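Local coordinates for protein AIR2 (Saccharomyces cerevisiae, PDB 3NYB) that serves as the zinc-knuckle partner of a poly(A) RNA polymerase in the TRAMP RNA surveillance complex and probably helps it engage RNA, at the interface of chains B and A. Numbering follows the deposited sequence. Chains: chain A, Protein AIR2; chain B, Poly(A) RNA polymerase protein 2.

Contact 1: the interface of chains B and A. Residues chain B 223, 228, 293; chain A 25-26, 72, 75-77.
B:Glu223, on helix 214-228 of the Cid1-type poly(A) polymerase, meets A:Arg26 of the zinc-knuckle protein AIR2 in a salt bridge at the heterodimer interface. One guanidinium nitrogen does the touching: A:Arg26 NH2 lies 2.7 Å from carboxylate oxygen B:Glu223 OE1, in a hydrogen bond of 154° at the hydrogen that uses the syn lone pair and stays near the guanidinium plane. The other oxygen, B:Glu223 OE2, closes the ionic pair with the same nitrogen. The carboxylate carbon therefore sits at the guanidinium edge, the two planes turned 32° apart. A weak bond of 3.4 Å runs from the backbone amide A:Ala77 N to B:Glu223 OE2. The glutamate reaches this far because its chain is extended, with CG opposite the backbone N (chi1 175°).

The guanidinium is itself bracketed within AIR2. A:Trp25 CH2 lies over one face, towards the rim, while A:Ala77 CA and the carbonyl oxygen of A:Ser76 lie over the other, which should limit its rotation. The indole in turn touches the polymerase, A:Trp25 CZ2 coming 4.0 Å from B:Phe293 CE1 as the two side chains cross at about a right angle; B:Phe293 comes from helix 282-304. At the end of helix 214-228, the amide of B:Asn228 faces the hydroxyl of A:Ser76, at a modelled separation too short to interpret.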
ATOM      1  N   GLU B 223      -5.145  10.992  -4.932  1.00 50.39           N
ATOM      2  CA  GLU B 223      -5.183  12.085  -5.888  1.00 47.02           C
ATOM      3  C   GLU B 223      -3.937  12.063  -6.754  1.00 43.68           C
ATOM      4  O   GLU B 223      -4.004  12.192  -7.973  1.00 44.67           O
ATOM      5  CB  GLU B 223      -5.267  13.412  -5.142  1.00 54.90           C
ATOM      6  CG  GLU B 223      -5.195  14.625  -6.031  1.00 58.05           C
ATOM      7  CD  GLU B 223      -5.154  15.906  -5.239  1.00 55.53           C
ATOM      8  OE1 GLU B 223      -6.025  16.774  -5.470  1.00 50.37           O
ATOM      9  OE2 GLU B 223      -4.252  16.032  -4.380  1.00 59.85           O
ATOM     10  N   ASN B 228      -2.947  12.334 -11.411  1.00 61.84           N
ATOM     11  CA  ASN B 228      -1.867  13.190 -11.896  1.00 58.08           C
ATOM     12  C   ASN B 228      -0.577  12.497 -12.288  1.00 66.29           C
ATOM     13  O   ASN B 228       0.166  13.014 -13.117  1.00 77.16           O
ATOM     14  CB  ASN B 228      -1.540  14.257 -10.858  1.00 44.28           C
ATOM     15  CG  ASN B 228      -2.766  14.972 -10.369  1.00 57.14           C
ATOM     16  OD1 ASN B 228      -3.614  15.388 -11.158  1.00 58.27           O
ATOM     17  ND2 ASN B 228      -2.877  15.116  -9.058  1.00 65.41           N
ATOM     18  N   PHE B 293     -10.441   8.443  -4.363  1.00 36.53           N
ATOM     19  CA  PHE B 293     -10.464   9.890  -4.216  1.00 38.79           C
ATOM     20  C   PHE B 293     -11.890  10.441  -4.346  1.00 40.34           C
ATOM     21  O   PHE B 293     -12.356  11.175  -3.478  1.00 46.26           O
ATOM     22  CB  PHE B 293      -9.559  10.516  -5.269  1.00 31.14           C
ATOM     23  CG  PHE B 293      -9.592  11.999  -5.280  1.00 46.19           C
ATOM     24  CD1 PHE B 293      -8.623  12.725  -4.615  1.00 55.04           C
ATOM     25  CD2 PHE B 293     -10.591  12.676  -5.955  1.00 59.38           C
ATOM     26  CE1 PHE B 293      -8.646  14.101  -4.620  1.00 60.83           C
ATOM     27  CE2 PHE B 293     -10.625  14.050  -5.964  1.00 59.61           C
ATOM     28  CZ  PHE B 293      -9.649  14.767  -5.296  1.00 66.29           C
TER
ATOM     29  N   TRP A  25     -11.859  19.485   2.665  1.00 66.79           N
ATOM     30  CA  TRP A  25     -11.137  18.286   3.059  1.00 67.98           C
ATOM     31  C   TRP A  25      -9.627  18.492   3.075  1.00 59.86           C
ATOM     32  O   TRP A  25      -8.915  17.764   3.754  1.00 59.14           O
ATOM     33  CB  TRP A  25     -11.527  17.093   2.175  1.00 68.52           C
ATOM     34  CG  TRP A  25     -11.207  17.252   0.714  1.00 69.15           C
ATOM     35  CD1 TRP A  25     -12.089  17.512  -0.299  1.00 63.95           C
ATOM     36  CD2 TRP A  25      -9.923  17.141   0.100  1.00 61.15           C
ATOM     37  NE1 TRP A  25     -11.430  17.575  -1.502  1.00 60.09           N
ATOM     38  CE2 TRP A  25     -10.084  17.348  -1.280  1.00 58.70           C
ATOM     39  CE3 TRP A  25      -8.632  16.884   0.586  1.00 48.23           C
ATOM     40  CZ2 TRP A  25      -9.033  17.308  -2.181  1.00 45.01           C
ATOM     41  CZ3 TRP A  25      -7.579  16.849  -0.307  1.00 44.52           C
ATOM     42  CH2 TRP A  25      -7.784  17.058  -1.673  1.00 39.76           C
ATOM     43  N   ARG A  26      -9.138  19.479   2.334  1.00 58.51           N
ATOM     44  CA  ARG A  26      -7.705  19.738   2.302  1.00 49.92           C
ATOM     45  C   ARG A  26      -7.312  20.735   3.382  1.00 62.25           C
ATOM     46  O   ARG A  26      -7.126  21.927   3.114  1.00 63.76           O
ATOM     47  CB  ARG A  26      -7.259  20.228   0.930  1.00 50.80           C
ATOM     48  CG  ARG A  26      -5.759  20.431   0.814  1.00 60.36           C
ATOM     49  CD  ARG A  26      -5.356  20.636  -0.631  1.00 61.68           C
ATOM     50  NE  ARG A  26      -5.156  19.365  -1.314  1.00 69.15           N
ATOM     51  CZ  ARG A  26      -5.451  19.143  -2.591  1.00 73.71           C
ATOM     52  NH1 ARG A  26      -5.984  20.100  -3.341  1.00 73.32           N
ATOM     53  NH2 ARG A  26      -5.228  17.952  -3.118  1.00 77.43           N
ATOM     54  N   ASN A  72      -7.463  18.190 -14.160  1.00 96.57           N
ATOM     55  CA  ASN A  72      -7.564  18.737 -12.811  1.00105.08           C
ATOM     56  C   ASN A  72      -7.453  20.262 -12.826  1.00102.79           C
ATOM     57  O   ASN A  72      -6.501  20.839 -12.301  1.00 93.07           O
ATOM     58  CB  ASN A  72      -6.551  18.090 -11.847  1.00115.48           C
ATOM     59  CG  ASN A  72      -5.154  18.684 -11.960  1.00108.07           C
ATOM     60  OD1 ASN A  72      -4.749  19.153 -13.021  1.00104.06           O
ATOM     61  ND2 ASN A  72      -4.412  18.662 -10.857  1.00 98.17           N
ATOM     62  N   GLY A  75      -6.096  22.672  -8.648  1.00 71.18           N
ATOM     63  CA  GLY A  75      -4.783  22.112  -8.367  1.00 76.17           C
ATOM     64  C   GLY A  75      -4.691  20.849  -7.522  1.00 81.55           C
ATOM     65  O   GLY A  75      -5.686  20.344  -6.993  1.00 75.76           O
ATOM     66  N   SER A  76      -3.472  20.331  -7.398  1.00 75.84           N
ATOM     67  CA  SER A  76      -3.211  19.201  -6.516  1.00 57.94           C
ATOM     68  C   SER A  76      -2.481  19.623  -5.266  1.00 58.07           C
ATOM     69  O   SER A  76      -2.256  20.804  -5.017  1.00 72.06           O
ATOM     70  CB  SER A  76      -2.371  18.140  -7.214  1.00 55.29           C
ATOM     71  OG  SER A  76      -3.194  17.249  -7.932  1.00 75.96           O
ATOM     72  N   ALA A  77      -2.106  18.628  -4.482  1.00 61.47           N
ATOM     73  CA  ALA A  77      -1.273  18.839  -3.322  1.00 61.42           C
ATOM     74  C   ALA A  77       0.092  19.303  -3.797  1.00 58.84           C
ATOM     75  O   ALA A  77       0.786  20.049  -3.108  1.00 67.73           O
ATOM     76  CB  ALA A  77      -1.148  17.548  -2.547  1.00 35.67           C
TER

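Contact 2: the interface of chains B and A. Residues chain B 298, 301; chain A 19-20.
A:Arg20 and B:Phe301 carry this heterodimer contact, burying 64 and 48 Å² respectively, with B:Asn298 as the polar partner. The arginine meets the phenyl ring with both its backbone and its side chain. A:Arg20 CA stands over the ring face, 3.7 Å from the centroid of B:Phe301, in a CH-pi contact displaced towards the rim. Further along the chain, the methylene A:Arg20 CG approaches B:Phe301 CE1 at 3.6 Å. A bend at chi3 (-73°) then turns the guanidinium back, bringing B:Phe301 CD1 over the centre of one of its faces, though the two planes remain 52° apart and do not stack.

From there A:Arg20 NH1 donates a hydrogen bond of 3.2 Å to the side-chain carbonyl oxygen B:Asn298 OD1. The bond is not straight, at 145° at the hydrogen, and the oxygen is tilted from the guanidinium plane. A leucine in place of B:Phe301 has no flat ring face, so A:Arg20 CA would probably lose its CH-pi partner and the guanidinium would be freer to turn away from B:Asn298.

Both polymerase residues lie near the C-terminal end of helix 282-304, one turn apart, and AIR2 presents A:Arg20 from its short 3-10 helix 18-20, close to zinc ligands A:His16 and A:Cys21 of the first modelled knuckle.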
ATOM      1  N   ASN B 298     -16.156  13.124  -2.001  1.00 49.06           N
ATOM      2  CA  ASN B 298     -17.605  13.293  -2.082  1.00 54.97           C
ATOM      3  C   ASN B 298     -18.234  13.111  -0.722  1.00 55.69           C
ATOM      4  O   ASN B 298     -19.101  13.880  -0.317  1.00 57.79           O
ATOM      5  CB  ASN B 298     -18.223  12.295  -3.056  1.00 56.46           C
ATOM      6  CG  ASN B 298     -18.073  12.725  -4.489  1.00 62.64           C
ATOM      7  OD1 ASN B 298     -17.841  13.901  -4.775  1.00 59.76           O
ATOM      8  ND2 ASN B 298     -18.199  11.775  -5.404  1.00 66.01           N
ATOM      9  N   PHE B 301     -17.657  16.111   1.559  1.00 59.87           N
ATOM     10  CA  PHE B 301     -18.606  17.174   1.256  1.00 46.42           C
ATOM     11  C   PHE B 301     -19.948  16.824   1.890  1.00 54.60           C
ATOM     12  O   PHE B 301     -20.544  17.632   2.603  1.00 61.95           O
ATOM     13  CB  PHE B 301     -18.775  17.359  -0.253  1.00 42.73           C
ATOM     14  CG  PHE B 301     -17.522  17.781  -0.967  1.00 55.78           C
ATOM     15  CD1 PHE B 301     -17.184  17.218  -2.187  1.00 59.25           C
ATOM     16  CD2 PHE B 301     -16.683  18.738  -0.424  1.00 65.85           C
ATOM     17  CE1 PHE B 301     -16.034  17.601  -2.853  1.00 58.56           C
ATOM     18  CE2 PHE B 301     -15.532  19.125  -1.087  1.00 64.03           C
ATOM     19  CZ  PHE B 301     -15.207  18.555  -2.303  1.00 58.00           C
TER
ATOM     20  N   GLU A  19     -20.224  24.310  -1.877  1.00103.76           N
ATOM     21  CA  GLU A  19     -20.595  23.009  -1.338  1.00101.26           C
ATOM     22  C   GLU A  19     -19.667  21.907  -1.844  1.00 92.54           C
ATOM     23  O   GLU A  19     -20.035  20.733  -1.870  1.00 89.38           O
ATOM     24  CB  GLU A  19     -22.034  22.685  -1.747  1.00109.82           C
ATOM     25  CG  GLU A  19     -22.965  23.896  -1.753  1.00121.04           C
ATOM     26  CD  GLU A  19     -24.132  23.740  -2.715  1.00124.25           C
ATOM     27  OE1 GLU A  19     -23.898  23.375  -3.887  1.00121.71           O
ATOM     28  OE2 GLU A  19     -25.283  23.995  -2.302  1.00126.90           O
ATOM     29  N   ARG A  20     -18.460  22.284  -2.238  1.00 84.29           N
ATOM     30  CA  ARG A  20     -17.592  21.362  -2.947  1.00 66.88           C
ATOM     31  C   ARG A  20     -16.183  21.938  -3.052  1.00 64.28           C
ATOM     32  O   ARG A  20     -15.382  21.544  -3.899  1.00 53.65           O
ATOM     33  CB  ARG A  20     -18.193  21.078  -4.319  1.00 62.98           C
ATOM     34  CG  ARG A  20     -17.487  20.029  -5.130  1.00 77.93           C
ATOM     35  CD  ARG A  20     -18.418  19.511  -6.199  1.00 84.18           C
ATOM     36  NE  ARG A  20     -19.454  18.664  -5.625  1.00 74.96           N
ATOM     37  CZ  ARG A  20     -19.382  17.338  -5.589  1.00 76.05           C
ATOM     38  NH1 ARG A  20     -18.323  16.725  -6.104  1.00 64.96           N
ATOM     39  NH2 ARG A  20     -20.366  16.627  -5.049  1.00 80.40           N
TER

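Contact 3: the interface of chains B and A. Residues chain B 201-202, 205, 207; chain A 82-83.
B:Thr205 packs its methyl CG2 3.5 Å from the amide nitrogen A:Asn82 ND2, while its hydroxyl OG1 makes the shortest sound polar bond here, internal to the polymerase, 2.7 Å to the backbone oxygen B:Pro201 O, in the carbonyl plane and on a lone pair. This bond ties the residue after helix 201-204 back to the first residue of that helix and probably helps turn the methyl towards AIR2. A:Asn82, with 84 Å² buried, is received by several polymerase residues. Its CG lies opposite the backbone N (chi1 -163°), directing the amide towards B:Glu207, which comes from the opposite direction with the carboxylate plane 28° from the amide plane. As modelled, A:Asn82 OD1 faces B:Glu207 OE1 at 2.9 Å, an oxygen pairing that looks like a clash, so the amide orientation is doubtful.

B:Glu207 is held on its own side by B:Arg202, whose NH1 makes a salt bridge and hydrogen bond of 3.2 Å to carboxylate oxygen B:Glu207 OE2. Bent at chi2 (-71°), the arginine lays its guanidinium alongside the last two AIR2 residues, with the carbonyl carbon of A:Leu83 at its edge. The site probably helps hold the C-terminal end of the AIR2 fragment against the polymerase, mainly by packing.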
ATOM      1  N   PRO B 201       5.007  18.547  -0.263  1.00 63.79           N
ATOM      2  CA  PRO B 201       5.371  19.940   0.039  1.00 55.26           C
ATOM      3  C   PRO B 201       5.375  20.267   1.537  1.00 63.28           C
ATOM      4  O   PRO B 201       6.303  20.909   2.028  1.00 63.74           O
ATOM      5  CB  PRO B 201       4.284  20.737  -0.677  1.00 58.79           C
ATOM      6  CG  PRO B 201       3.923  19.885  -1.848  1.00 65.14           C
ATOM      7  CD  PRO B 201       4.090  18.453  -1.412  1.00 57.05           C
ATOM      8  N   ARG B 202       4.350  19.823   2.256  1.00 64.04           N
ATOM      9  CA  ARG B 202       4.217  20.153   3.665  1.00 53.12           C
ATOM     10  C   ARG B 202       5.061  19.233   4.522  1.00 54.76           C
ATOM     11  O   ARG B 202       5.217  19.461   5.723  1.00 57.35           O
ATOM     12  CB  ARG B 202       2.763  20.043   4.099  1.00 56.14           C
ATOM     13  CG  ARG B 202       1.812  20.889   3.284  1.00 72.13           C
ATOM     14  CD  ARG B 202       2.013  22.359   3.581  1.00 75.07           C
ATOM     15  NE  ARG B 202       0.894  23.164   3.107  1.00 71.83           N
ATOM     16  CZ  ARG B 202       0.512  24.303   3.668  1.00 75.10           C
ATOM     17  NH1 ARG B 202       1.154  24.762   4.733  1.00 69.80           N
ATOM     18  NH2 ARG B 202      -0.517  24.975   3.173  1.00 82.48           N
ATOM     19  N   THR B 205       9.175  20.073   3.974  1.00 65.42           N
ATOM     20  CA  THR B 205       9.397  21.335   4.674  1.00 68.27           C
ATOM     21  C   THR B 205       9.223  21.181   6.182  1.00 66.46           C
ATOM     22  O   THR B 205       9.340  22.152   6.928  1.00 62.52           O
ATOM     23  CB  THR B 205       8.452  22.441   4.176  1.00 65.68           C
ATOM     24  OG1 THR B 205       7.094  22.020   4.353  1.00 77.33           O
ATOM     25  CG2 THR B 205       8.700  22.729   2.701  1.00 48.59           C
ATOM     26  N   GLU B 207       6.688  20.918   7.856  1.00 57.63           N
ATOM     27  CA  GLU B 207       5.616  21.776   8.333  1.00 64.61           C
ATOM     28  C   GLU B 207       4.499  20.979   8.988  1.00 70.72           C
ATOM     29  O   GLU B 207       3.814  21.471   9.882  1.00 72.94           O
ATOM     30  CB  GLU B 207       5.052  22.585   7.172  1.00 66.96           C
ATOM     31  CG  GLU B 207       6.051  23.533   6.552  1.00 80.50           C
ATOM     32  CD  GLU B 207       5.496  24.221   5.331  1.00 91.89           C
ATOM     33  OE1 GLU B 207       6.281  24.860   4.599  1.00 90.98           O
ATOM     34  OE2 GLU B 207       4.274  24.115   5.100  1.00 99.64           O
TER
ATOM     35  N   ASN A  82       3.051  25.166  -2.066  1.00105.26           N
ATOM     36  CA  ASN A  82       3.500  24.565  -0.819  1.00100.81           C
ATOM     37  C   ASN A  82       2.348  24.100   0.047  1.00 99.54           C
ATOM     38  O   ASN A  82       2.458  24.074   1.266  1.00103.85           O
ATOM     39  CB  ASN A  82       4.371  25.560  -0.046  1.00101.32           C
ATOM     40  CG  ASN A  82       5.196  24.898   1.034  1.00 96.14           C
ATOM     41  OD1 ASN A  82       4.707  24.636   2.130  1.00 96.51           O
ATOM     42  ND2 ASN A  82       6.463  24.640   0.736  1.00 92.77           N
ATOM     43  N   LEU A  83       1.244  23.734  -0.590  1.00102.46           N
ATOM     44  CA  LEU A  83       0.064  23.271   0.133  1.00103.92           C
ATOM     45  C   LEU A  83      -0.214  21.799  -0.138  1.00 99.54           C
ATOM     46  O   LEU A  83       0.690  21.045  -0.503  1.00 98.61           O
ATOM     47  CB  LEU A  83      -1.156  24.131  -0.219  1.00110.23           C
ATOM     48  CG  LEU A  83      -1.231  24.714  -1.637  1.00110.96           C
ATOM     49  CD1 LEU A  83      -1.594  23.649  -2.662  1.00106.66           C
ATOM     50  CD2 LEU A  83      -2.224  25.869  -1.693  1.00104.36           C
TER

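The sites lie along one face of the polymerase, with contact 1 in the middle: its C-alpha centre is about 13 Å from that of contact 2 and about 14 Å from that of contact 3, while contacts 2 and 3 are about 24 Å apart. Helix 282-304 of chain B serves both contacts 1 and 2, and AIR2 segment 19-26 also spans them. The C-terminal stretch of AIR2 links contact 1 to contact 3, where the polymerase supplies helix 201-204 and the loop after it. Two distant parts of the AIR2 sequence thus converge at contact 1, which probably helps fix the zinc knuckles relative to the polymerase.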